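PDB 3W1O: DNA mimic protein DMP12, which mimics DNA and binds the histone-like HU protein at its DNA-binding sites, partly preventing HU from binding DNA and more likely regulating than fully blocking it. Local coordinates for residues Q33-V38 / I101-E106; R51-L56 / E85-S90; N6-C11 / D26-N31; D72-K77 / T114-F119. All coordinates share one frame; numbering follows the deposited sequence.

Contacts 1, 3 and 4 reach the four-stranded antiparallel sheet, ordered 37-40, 7-10, 115-118, 72-75. Contact 3 lays helix 21-30 on one face, and contact 1 packs helix 96-111 near edge strand 37-40. Contact 4 pairs the last strand with the other edge. The centres of contacts 1 and 3 lie about 10 Å apart, those of contacts 3 and 4 about 11 Å. Backbone bonds link them, with Val38 N 2.7 Å from Ile9 O and Phe10 O 2.7 Å from Ile116 N. Contact 2 joins two helices away from the sheet and meets contact 1 through Leu87 on Ile101 and Ile102. A bound magnesium ion lies about 11 Å from the side chains of Thr36 and Cys11.

Contact 1: residues Q33-V38 / I101-E106; sequences QSETVV and IIHVLE
Helix 96-111 packs here against a type I beta turn, Ser34 to Val37, and the start of edge strand 37-40 of the antiparallel sheet. Ile101 comes first. Its CG1 lies 4.4 Å from Val38 CG1, a loose apolar contact. Through its other branch, CG2, Ile101 touches Leu87 of helix 77-88.

His103 carries the polar link. Its CG is anti to the backbone N (chi1 -171°), and NE2 gives its N-H to Glu35 OE1 at 2.6 Å. The bond is nearly straight, 171° at the hydrogen. It uses the anti lone pair of OE1, and the carboxylate lies almost coplanar with the ring. Such a short bond to a carboxylate would be expected to favour a protonated imidazole. Glu35 reaches it from the crowded chi1 position with an otherwise extended chain.

Val104 packs against the turn backbone. Its CG1 and CG2 both approach Thr36 O, and it also touches Cys11. The turn itself is braced by Ser34 OG, which donates to Thr36 OG1, and Thr36 OG1 in turn bonds to Cys11 O. The tightest carbon pair is Val104 CG2 against Val38 CG2, at 3.4 Å.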
# COMPACT_ATOMS: atom_id res chain seq x y z
N GLN A 33 1.83 -14.15 -1.05
CA GLN A 33 1.18 -14.58 -2.31
C GLN A 33 -0.15 -13.85 -2.51
O GLN A 33 -0.69 -13.82 -3.62
CB GLN A 33 0.95 -16.09 -2.37
CG GLN A 33 -0.21 -16.62 -1.57
CD GLN A 33 -0.08 -16.43 -0.07
OE1 GLN A 33 1.03 -16.31 0.48
NE2 GLN A 33 -1.24 -16.40 0.61
N SER A 34 -0.72 -13.30 -1.41
CA SER A 34 -2.02 -12.66 -1.52
C SER A 34 -2.08 -11.48 -2.51
O SER A 34 -1.19 -10.62 -2.55
CB SER A 34 -2.57 -12.28 -0.13
OG SER A 34 -3.78 -11.55 -0.26
N GLU A 35 -3.18 -11.40 -3.27
CA GLU A 35 -3.48 -10.26 -4.11
C GLU A 35 -3.66 -9.00 -3.24
O GLU A 35 -3.63 -7.88 -3.75
CB GLU A 35 -4.79 -10.52 -4.92
CG GLU A 35 -6.08 -10.45 -4.09
CD GLU A 35 -7.30 -10.78 -4.92
OE1 GLU A 35 -7.71 -9.90 -5.69
OE2 GLU A 35 -7.82 -11.90 -4.78
N THR A 36 -3.82 -9.18 -1.94
CA THR A 36 -4.08 -8.04 -1.03
C THR A 36 -2.79 -7.49 -0.44
O THR A 36 -2.84 -6.56 0.36
CB THR A 36 -5.02 -8.39 0.14
OG1 THR A 36 -4.38 -9.35 1.02
CG2 THR A 36 -6.39 -8.96 -0.41
N VAL A 37 -1.65 -8.09 -0.82
CA VAL A 37 -0.37 -7.72 -0.24
C VAL A 37 0.53 -7.28 -1.36
O VAL A 37 0.70 -8.03 -2.37
CB VAL A 37 0.30 -8.84 0.57
CG1 VAL A 37 1.75 -8.41 0.96
CG2 VAL A 37 -0.50 -9.22 1.79
N VAL A 38 1.10 -6.09 -1.24
CA VAL A 38 2.14 -5.71 -2.18
C VAL A 38 3.47 -5.68 -1.41
O VAL A 38 3.61 -4.94 -0.45
CB VAL A 38 1.89 -4.34 -2.81
CG1 VAL A 38 2.98 -4.03 -3.84
CG2 VAL A 38 0.51 -4.30 -3.49
N ILE A 101 -0.61 -1.76 -6.36
CA ILE A 101 -1.03 -0.93 -5.20
C ILE A 101 -2.49 -0.58 -5.41
O ILE A 101 -3.32 -0.77 -4.51
CB ILE A 101 -0.17 0.34 -5.06
CG1 ILE A 101 1.23 -0.05 -4.60
CG2 ILE A 101 -0.80 1.30 -4.03
CD1 ILE A 101 2.24 1.14 -4.63
N ILE A 102 -2.82 -0.19 -6.64
CA ILE A 102 -4.23 0.12 -6.96
C ILE A 102 -5.16 -1.05 -6.60
O ILE A 102 -6.28 -0.86 -6.05
CB ILE A 102 -4.40 0.55 -8.43
CG1 ILE A 102 -3.83 1.95 -8.66
CG2 ILE A 102 -5.88 0.48 -8.84
CD1 ILE A 102 -3.67 2.29 -10.20
N HIS A 103 -4.69 -2.25 -6.88
CA HIS A 103 -5.54 -3.40 -6.64
C HIS A 103 -5.83 -3.62 -5.16
O HIS A 103 -6.96 -4.02 -4.78
CB HIS A 103 -4.90 -4.67 -7.16
CG HIS A 103 -5.84 -5.82 -7.11
ND1 HIS A 103 -6.95 -5.89 -7.94
CD2 HIS A 103 -5.93 -6.87 -6.27
CE1 HIS A 103 -7.64 -6.97 -7.64
NE2 HIS A 103 -7.04 -7.59 -6.63
N VAL A 104 -4.79 -3.45 -4.33
CA VAL A 104 -5.00 -3.52 -2.87
C VAL A 104 -6.02 -2.50 -2.44
O VAL A 104 -6.92 -2.80 -1.67
CB VAL A 104 -3.70 -3.26 -2.11
CG1 VAL A 104 -4.01 -3.21 -0.54
CG2 VAL A 104 -2.74 -4.42 -2.45
N LEU A 105 -5.89 -1.30 -2.96
CA LEU A 105 -6.83 -0.23 -2.63
C LEU A 105 -8.28 -0.60 -3.03
O LEU A 105 -9.22 -0.52 -2.23
CB LEU A 105 -6.39 1.10 -3.26
CG LEU A 105 -4.97 1.58 -2.88
CD1 LEU A 105 -4.66 2.89 -3.60
CD2 LEU A 105 -4.79 1.71 -1.35
N GLU A 106 -8.45 -1.07 -4.26
CA GLU A 106 -9.79 -1.52 -4.70
C GLU A 106 -10.35 -2.62 -3.83
O GLU A 106 -11.56 -2.61 -3.48
CB GLU A 106 -9.73 -1.97 -6.18
CG GLU A 106 -9.47 -0.81 -7.09
CD GLU A 106 -9.42 -1.17 -8.56
OE1 GLU A 106 -9.36 -2.37 -8.86
OE2 GLU A 106 -9.42 -0.24 -9.40

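Contact 2: residues R51-L56 / E85-S90; sequences RGLWRL and EKLQNS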
# COMPACT_ATOMS: atom_id res chain seq x y z
N ARG A 51 10.81 8.66 -9.50
CA ARG A 51 9.78 8.96 -10.48
C ARG A 51 8.57 9.66 -9.92
O ARG A 51 7.64 10.02 -10.65
CB ARG A 51 9.42 7.70 -11.20
CG ARG A 51 10.60 7.38 -12.12
CD ARG A 51 10.34 6.19 -12.98
NE ARG A 51 9.20 6.47 -13.83
CZ ARG A 51 8.38 5.52 -14.25
NH1 ARG A 51 8.66 4.26 -13.91
NH2 ARG A 51 7.33 5.83 -15.00
N GLY A 52 8.58 9.82 -8.61
CA GLY A 52 7.56 10.63 -7.95
C GLY A 52 6.35 9.88 -7.41
O GLY A 52 5.37 10.51 -7.00
N LEU A 53 6.41 8.54 -7.34
CA LEU A 53 5.32 7.75 -6.82
C LEU A 53 4.98 8.07 -5.34
O LEU A 53 3.81 8.23 -4.96
CB LEU A 53 5.57 6.25 -7.02
CG LEU A 53 4.53 5.29 -6.37
CD1 LEU A 53 3.06 5.55 -6.95
CD2 LEU A 53 4.87 3.83 -6.59
N TRP A 54 6.00 8.16 -4.48
CA TRP A 54 5.72 8.31 -3.07
C TRP A 54 5.26 9.72 -2.82
O TRP A 54 4.36 9.97 -2.01
CB TRP A 54 6.92 7.93 -2.19
CG TRP A 54 7.51 6.61 -2.60
CD1 TRP A 54 8.81 6.37 -2.94
CD2 TRP A 54 6.82 5.36 -2.77
NE1 TRP A 54 8.99 5.06 -3.30
CE2 TRP A 54 7.79 4.41 -3.19
CE3 TRP A 54 5.49 4.95 -2.57
CZ2 TRP A 54 7.47 3.08 -3.43
CZ3 TRP A 54 5.18 3.60 -2.82
CH2 TRP A 54 6.16 2.70 -3.24
N ARG A 55 5.83 10.66 -3.57
CA ARG A 55 5.32 12.04 -3.51
C ARG A 55 3.83 12.14 -3.87
O ARG A 55 3.07 12.90 -3.28
CB ARG A 55 6.18 12.93 -4.45
CG ARG A 55 7.56 13.18 -3.85
CD ARG A 55 8.40 14.09 -4.75
NE ARG A 55 9.42 13.33 -5.47
CZ ARG A 55 9.44 13.22 -6.79
NH1 ARG A 55 8.51 13.83 -7.50
NH2 ARG A 55 10.40 12.51 -7.42
N LEU A 56 3.39 11.35 -4.83
CA LEU A 56 1.99 11.32 -5.20
C LEU A 56 1.15 10.83 -4.04
O LEU A 56 0.09 11.41 -3.78
CB LEU A 56 1.77 10.39 -6.40
CG LEU A 56 0.90 10.67 -7.61
CD1 LEU A 56 0.92 12.15 -8.11
CD2 LEU A 56 1.41 9.75 -8.69
N GLU A 85 -7.35 7.35 -6.75
CA GLU A 85 -7.57 8.33 -7.82
C GLU A 85 -6.24 8.89 -8.31
O GLU A 85 -6.05 8.95 -9.53
CB GLU A 85 -8.48 9.47 -7.36
CG GLU A 85 -9.25 10.14 -8.51
CD GLU A 85 -10.18 9.16 -9.25
OE1 GLU A 85 -10.91 8.40 -8.56
OE2 GLU A 85 -10.16 9.12 -10.51
N LYS A 86 -5.37 9.33 -7.39
CA LYS A 86 -4.05 9.91 -7.73
C LYS A 86 -3.28 8.91 -8.62
O LYS A 86 -2.68 9.26 -9.65
CB LYS A 86 -3.20 10.20 -6.50
CG LYS A 86 -3.60 11.36 -5.61
CD LYS A 86 -3.08 12.67 -6.15
CE LYS A 86 -3.82 13.83 -5.49
NZ LYS A 86 -3.27 15.10 -6.05
N LEU A 87 -3.28 7.65 -8.19
CA LEU A 87 -2.51 6.67 -8.96
C LEU A 87 -3.11 6.35 -10.33
O LEU A 87 -2.37 6.17 -11.30
CB LEU A 87 -2.33 5.38 -8.16
CG LEU A 87 -1.60 5.50 -6.83
CD1 LEU A 87 -1.38 4.13 -6.19
CD2 LEU A 87 -0.29 6.14 -7.01
N GLN A 88 -4.43 6.21 -10.38
CA GLN A 88 -5.14 5.90 -11.64
C GLN A 88 -4.94 7.01 -12.67
O GLN A 88 -4.91 6.75 -13.86
CB GLN A 88 -6.63 5.70 -11.38
CG GLN A 88 -6.91 4.32 -10.86
CD GLN A 88 -8.34 4.14 -10.41
OE1 GLN A 88 -9.02 5.12 -10.08
NE2 GLN A 88 -8.80 2.91 -10.39
N ASN A 89 -4.78 8.24 -12.19
CA ASN A 89 -4.58 9.40 -13.07
C ASN A 89 -3.13 9.75 -13.35
O ASN A 89 -2.88 10.72 -14.07
CB ASN A 89 -5.35 10.64 -12.55
CG ASN A 89 -6.85 10.46 -12.60
OD1 ASN A 89 -7.56 10.89 -11.70
ND2 ASN A 89 -7.34 9.81 -13.65
N SER A 90 -2.19 8.94 -12.84
CA SER A 90 -0.77 9.25 -12.89
C SER A 90 -0.12 8.82 -14.19
O SER A 90 -0.73 8.10 -14.97
CB SER A 90 -0.02 8.58 -11.74
OG SER A 90 0.03 7.17 -11.92
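The start of helix 53-61 faces the C-terminal end of helix 77-88, with Leu56 and Lys86 closest at their CA atoms, 6.7 Å apart. Gly52 serves two helices. It closes helix 42-51 in a Schellman motif with positive phi (94°) and is also the N-cap of helix 53-61. Glycine takes up this phi readily, having no side chain to crowd the preceding carbonyl. Gly52 O then accepts from Leu56 N in the first turn of the new helix.

Three leucines carry the apolar contact. Leu53 has CG anti to its backbone N (chi1 174°), and its CD1 meets Leu87 CD2 at 3.4 Å, tighter than usual for two methyl groups. The two side chains cross at about a right angle. Leu87 continues inward to Val98, Ile101 and Ile102 of helix 96-111. Leu56 points at the other helix, and its CD2 touches Ser90 CB at 3.6 Å. This CD2 also lies 4.3 Å from Leu87 CD2. Phe92 covers both Leu53 and Leu56 from the following loop.

Ser90 bends back on its own helix end. Its OG donates to Leu87 O at 2.7 Å, in the carbonyl plane on a lone pair. Ser90 N also bonds to Leu87 O, so two donors grip that oxygen. Lys86 lays its CG 4.1 Å from Leu56 O, and its NZ forms a salt bridge with Glu59.

No hydrogen bond joins the two segments. Cohesion between them is therefore apolar, with the Lys86-Glu59 salt bridge adding a charged link between the same two helices.

Contact 3: residues N6-C11 / D26-N31; sequences NLLIFC and DWAYKN
Helix 21-30 lies across one face of the antiparallel sheet, nearly perpendicular to its inner strand 7-10. The two short axes run at 101° and approach to 9.9 Å. Ala28 sits at the middle of the interface. Its CB stands over the centre of the Phe10 ring, 3.5 Å from the centroid and only 3° off the normal, a CH-pi contact. Phe10 holds its ring there from the crowded chi1 position (76°). The same Ala28 methyl touches Leu8 CD1 at 3.5 Å.

Leu8 and Phe10 alternate with Leu7 and Ile9 along the strand, as beta geometry demands, so the side chains of Leu8 and Phe10 are the ones that face the helix in this helix-on-sheet packing. Leu8 CD1 also lies over the centre of the Tyr29 ring, 3.5 Å from its centroid, in a second CH-pi contact. Tyr29 thus lies across the leucine, and its ring also stacks with His5. Its OH donates to Asn6 O at 2.7 Å, in the carbonyl plane.

At the other end, Trp27 presents its edge to Phe10 CD1, with CZ3 4.3 Å away. Asn31 folds back so that its ND2 lies over a face of the indole and donates to Trp27 O at 2.8 Å.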
# COMPACT_ATOMS: atom_id res chain seq x y z
N ASN A 6 11.06 -6.41 3.56
CA ASN A 6 10.55 -5.48 2.53
C ASN A 6 9.37 -4.66 3.04
O ASN A 6 8.64 -5.11 3.91
CB ASN A 6 10.13 -6.24 1.28
CG ASN A 6 11.31 -6.76 0.50
OD1 ASN A 6 12.25 -6.04 0.22
ND2 ASN A 6 11.23 -8.02 0.10
N LEU A 7 9.18 -3.50 2.46
CA LEU A 7 8.00 -2.64 2.67
C LEU A 7 6.76 -3.36 2.21
O LEU A 7 6.78 -3.95 1.13
CB LEU A 7 8.17 -1.34 1.86
CG LEU A 7 6.95 -0.45 1.61
CD1 LEU A 7 6.39 0.03 2.97
CD2 LEU A 7 7.47 0.70 0.75
N LEU A 8 5.70 -3.32 3.02
CA LEU A 8 4.44 -3.91 2.58
C LEU A 8 3.38 -2.85 2.50
O LEU A 8 3.30 -1.96 3.35
CB LEU A 8 3.97 -5.03 3.50
CG LEU A 8 4.91 -6.24 3.72
CD1 LEU A 8 4.18 -7.24 4.61
CD2 LEU A 8 5.36 -6.88 2.40
N ILE A 9 2.54 -2.95 1.47
CA ILE A 9 1.29 -2.17 1.47
C ILE A 9 0.24 -3.26 1.35
O ILE A 9 0.30 -4.05 0.40
CB ILE A 9 1.24 -1.26 0.26
CG1 ILE A 9 2.36 -0.19 0.40
CG2 ILE A 9 -0.20 -0.67 0.08
CD1 ILE A 9 2.46 0.83 -0.75
N PHE A 10 -0.68 -3.35 2.30
CA PHE A 10 -1.60 -4.46 2.24
C PHE A 10 -2.92 -4.22 2.98
O PHE A 10 -3.02 -3.24 3.77
CB PHE A 10 -0.93 -5.74 2.81
CG PHE A 10 -0.84 -5.77 4.33
CD1 PHE A 10 -1.83 -6.40 5.10
CD2 PHE A 10 0.22 -5.13 4.98
CE1 PHE A 10 -1.76 -6.37 6.54
CE2 PHE A 10 0.29 -5.12 6.38
CZ PHE A 10 -0.71 -5.76 7.15
N CYS A 11 -3.87 -5.13 2.74
CA CYS A 11 -5.02 -5.29 3.64
C CYS A 11 -5.19 -6.77 3.85
O CYS A 11 -4.56 -7.59 3.17
CB CYS A 11 -6.28 -4.59 3.08
SG CYS A 11 -6.87 -5.33 1.55
N ASP A 26 2.38 -10.01 10.85
CA ASP A 26 2.86 -11.37 10.68
C ASP A 26 2.09 -12.07 9.56
O ASP A 26 2.69 -12.69 8.72
CB ASP A 26 2.71 -12.17 11.97
CG ASP A 26 3.63 -11.68 13.09
OD1 ASP A 26 4.64 -10.96 12.83
OD2 ASP A 26 3.31 -12.04 14.24
N TRP A 27 0.76 -11.92 9.55
CA TRP A 27 -0.08 -12.48 8.49
C TRP A 27 0.40 -11.98 7.12
O TRP A 27 0.56 -12.80 6.20
CB TRP A 27 -1.55 -12.14 8.70
CG TRP A 27 -2.44 -12.70 7.64
CD1 TRP A 27 -3.09 -13.90 7.67
CD2 TRP A 27 -2.80 -12.07 6.39
NE1 TRP A 27 -3.83 -14.05 6.53
CE2 TRP A 27 -3.66 -12.96 5.72
CE3 TRP A 27 -2.47 -10.83 5.79
CZ2 TRP A 27 -4.22 -12.67 4.43
CZ3 TRP A 27 -3.02 -10.52 4.52
CH2 TRP A 27 -3.87 -11.45 3.85
N ALA A 28 0.66 -10.68 6.99
CA ALA A 28 1.02 -10.13 5.67
C ALA A 28 2.34 -10.76 5.19
O ALA A 28 2.42 -11.19 4.04
CB ALA A 28 1.14 -8.63 5.77
N TYR A 29 3.34 -10.81 6.07
CA TYR A 29 4.66 -11.38 5.68
C TYR A 29 4.56 -12.84 5.36
O TYR A 29 5.34 -13.35 4.55
CB TYR A 29 5.72 -11.14 6.77
CG TYR A 29 6.31 -9.75 6.67
CD1 TYR A 29 7.04 -9.35 5.54
CD2 TYR A 29 6.10 -8.81 7.68
CE1 TYR A 29 7.57 -8.05 5.43
CE2 TYR A 29 6.63 -7.53 7.59
CZ TYR A 29 7.36 -7.14 6.48
OH TYR A 29 7.85 -5.84 6.41
N LYS A 30 3.59 -13.52 5.99
CA LYS A 30 3.27 -14.93 5.68
C LYS A 30 2.36 -15.16 4.47
O LYS A 30 2.17 -16.31 4.06
CB LYS A 30 2.60 -15.61 6.88
CG LYS A 30 3.59 -15.90 8.01
CD LYS A 30 2.84 -16.06 9.34
CE LYS A 30 2.46 -17.51 9.58
NZ LYS A 30 2.21 -17.69 11.05
N ASN A 31 1.77 -14.09 3.94
CA ASN A 31 0.83 -14.21 2.81
C ASN A 31 1.20 -13.29 1.68
O ASN A 31 0.34 -12.60 1.08
CB ASN A 31 -0.58 -13.92 3.32
CG ASN A 31 -1.12 -15.08 4.12
OD1 ASN A 31 -1.59 -16.05 3.53
ND2 ASN A 31 -0.98 -15.03 5.46

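Contact 4: residues D72-K77 / T114-F119; sequences DWLIDK and TVIFHF
Edge strand 72-75 pairs antiparallel with strand 115-118, their short axes at 162° and 4.7 Å apart; Trp73 with Phe117 and Ile75 with Val115 are hydrogen-bonded pairs, each closed by two bonds, while Asp72 with His118 and Leu74 with Ile116 are non-hydrogen-bonded pairs.

The side chains of Trp73, Ile75, Val115 and Phe117 share one face. Ile75 CD1 stands over the centre of the Phe117 ring, 3.4 Å from the centroid, a close CH-pi contact. Its chi2 of 75° bends the chain to put the methyl there. Trp73 CB packs on Phe117 CB, and Trp64 meets both aromatic rings. Ile80 of helix 77-88 covers Ile75 and Val115.

On the other face Leu74 and Ile116 lie side by side, Leu74 CD2 to Ile116 CG1 3.9 Å, with Tyr21 of helix 21-30 touching both. Next to them His118 ND1 donates to Asp72 OD1 at 2.7 Å. The bond is 168° at the hydrogen and lies in the imidazole plane, but it meets OD1 from above the carboxylate plane. Tyr21 OH also bonds to OD1. A water lies 2.8 Å from both Asp72 OD2 and Phe119 O of the terminal carboxylate and can bridge them.

OD1 of Asp72 is thus held by His118 and Tyr21, with a water beside OD2. The pairing with His118 would be expected to keep the aspartate ionised and to raise the imidazole's affinity for a second proton.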
# COMPACT_ATOMS: atom_id res chain seq x y z
N ASP A 72 4.67 2.48 10.61
CA ASP A 72 3.41 1.84 10.29
C ASP A 72 2.42 2.92 10.02
O ASP A 72 2.39 3.92 10.77
CB ASP A 72 2.92 1.05 11.48
CG ASP A 72 3.74 -0.21 11.67
OD1 ASP A 72 3.36 -1.22 11.07
OD2 ASP A 72 4.78 -0.14 12.34
N TRP A 73 1.61 2.74 8.98
CA TRP A 73 0.71 3.79 8.54
C TRP A 73 -0.59 3.11 8.18
O TRP A 73 -0.59 1.99 7.65
CB TRP A 73 1.25 4.55 7.32
CG TRP A 73 2.42 5.41 7.60
CD1 TRP A 73 2.39 6.74 7.92
CD2 TRP A 73 3.81 5.03 7.57
NE1 TRP A 73 3.67 7.21 8.09
CE2 TRP A 73 4.56 6.18 7.91
CE3 TRP A 73 4.48 3.84 7.33
CZ2 TRP A 73 5.96 6.19 7.98
CZ3 TRP A 73 5.93 3.84 7.38
CH2 TRP A 73 6.62 5.00 7.72
N LEU A 74 -1.70 3.73 8.53
CA LEU A 74 -2.99 3.06 8.33
C LEU A 74 -3.81 4.01 7.54
O LEU A 74 -3.91 5.16 7.97
CB LEU A 74 -3.73 2.95 9.63
CG LEU A 74 -3.19 2.28 10.83
CD1 LEU A 74 -4.41 2.07 11.75
CD2 LEU A 74 -2.53 1.00 10.45
N ILE A 75 -4.45 3.55 6.46
CA ILE A 75 -5.09 4.42 5.44
C ILE A 75 -6.57 4.06 5.53
O ILE A 75 -6.92 2.88 5.46
CB ILE A 75 -4.51 4.12 4.01
CG1 ILE A 75 -3.00 4.45 3.93
CG2 ILE A 75 -5.13 5.01 2.96
CD1 ILE A 75 -2.09 3.48 4.59
N ASP A 76 -7.42 5.06 5.78
CA ASP A 76 -8.85 4.86 5.90
C ASP A 76 -9.54 4.98 4.53
O ASP A 76 -8.93 5.50 3.59
CB ASP A 76 -9.46 5.92 6.88
CG ASP A 76 -9.43 7.40 6.33
OD1 ASP A 76 -8.60 7.81 5.47
OD2 ASP A 76 -10.26 8.21 6.83
N LYS A 77 -10.80 4.57 4.44
CA LYS A 77 -11.53 4.60 3.15
C LYS A 77 -11.39 5.92 2.39
O LYS A 77 -11.11 5.93 1.21
CB LYS A 77 -13.01 4.26 3.33
CG LYS A 77 -13.77 4.22 2.02
CD LYS A 77 -15.26 4.04 2.24
CE LYS A 77 -15.93 3.71 0.92
NZ LYS A 77 -17.33 3.14 1.10
N THR A 114 -9.05 -1.76 6.32
CA THR A 114 -8.06 -0.70 6.42
C THR A 114 -6.84 -1.16 5.63
O THR A 114 -6.58 -2.33 5.54
CB THR A 114 -7.73 -0.36 7.90
OG1 THR A 114 -8.77 0.51 8.36
CG2 THR A 114 -6.41 0.37 8.06
N VAL A 115 -6.20 -0.23 5.00
CA VAL A 115 -4.94 -0.51 4.28
C VAL A 115 -3.78 -0.15 5.19
O VAL A 115 -3.77 0.92 5.78
CB VAL A 115 -4.91 0.26 2.97
CG1 VAL A 115 -3.53 0.26 2.35
CG2 VAL A 115 -5.88 -0.41 1.99
N ILE A 116 -2.80 -1.04 5.30
CA ILE A 116 -1.61 -0.76 6.12
C ILE A 116 -0.38 -0.57 5.24
O ILE A 116 -0.19 -1.32 4.26
CB ILE A 116 -1.37 -1.96 7.03
CG1 ILE A 116 -2.58 -2.06 7.99
CG2 ILE A 116 -0.03 -1.84 7.77
CD1 ILE A 116 -2.61 -3.32 8.74
N PHE A 117 0.43 0.43 5.58
CA PHE A 117 1.77 0.47 5.02
C PHE A 117 2.69 0.08 6.17
O PHE A 117 2.64 0.71 7.22
CB PHE A 117 2.17 1.88 4.54
CG PHE A 117 1.31 2.48 3.46
CD1 PHE A 117 0.32 1.76 2.78
CD2 PHE A 117 1.52 3.79 3.07
CE1 PHE A 117 -0.48 2.37 1.77
CE2 PHE A 117 0.73 4.40 2.06
CZ PHE A 117 -0.26 3.67 1.43
N HIS A 118 3.53 -0.92 5.97
CA HIS A 118 4.44 -1.35 7.07
C HIS A 118 5.87 -1.50 6.56
O HIS A 118 6.08 -2.09 5.51
CB HIS A 118 3.99 -2.67 7.68
CG HIS A 118 5.00 -3.26 8.62
ND1 HIS A 118 5.13 -2.83 9.93
CD2 HIS A 118 6.00 -4.16 8.42
CE1 HIS A 118 6.13 -3.48 10.51
NE2 HIS A 118 6.68 -4.29 9.61
N PHE A 119 6.85 -0.96 7.30
CA PHE A 119 8.25 -1.12 6.89
C PHE A 119 9.05 -1.13 8.18
O PHE A 119 8.71 -0.48 9.20
CB PHE A 119 8.66 0.08 6.03
CG PHE A 119 9.91 -0.10 5.21
CD1 PHE A 119 10.43 -1.36 4.91
CD2 PHE A 119 10.53 1.01 4.67
CE1 PHE A 119 11.57 -1.50 4.07
CE2 PHE A 119 11.68 0.89 3.82
CZ PHE A 119 12.19 -0.37 3.54
OXT PHE A 119 10.05 -1.87 8.24
O HOH W 1 7.46 -0.60 11.71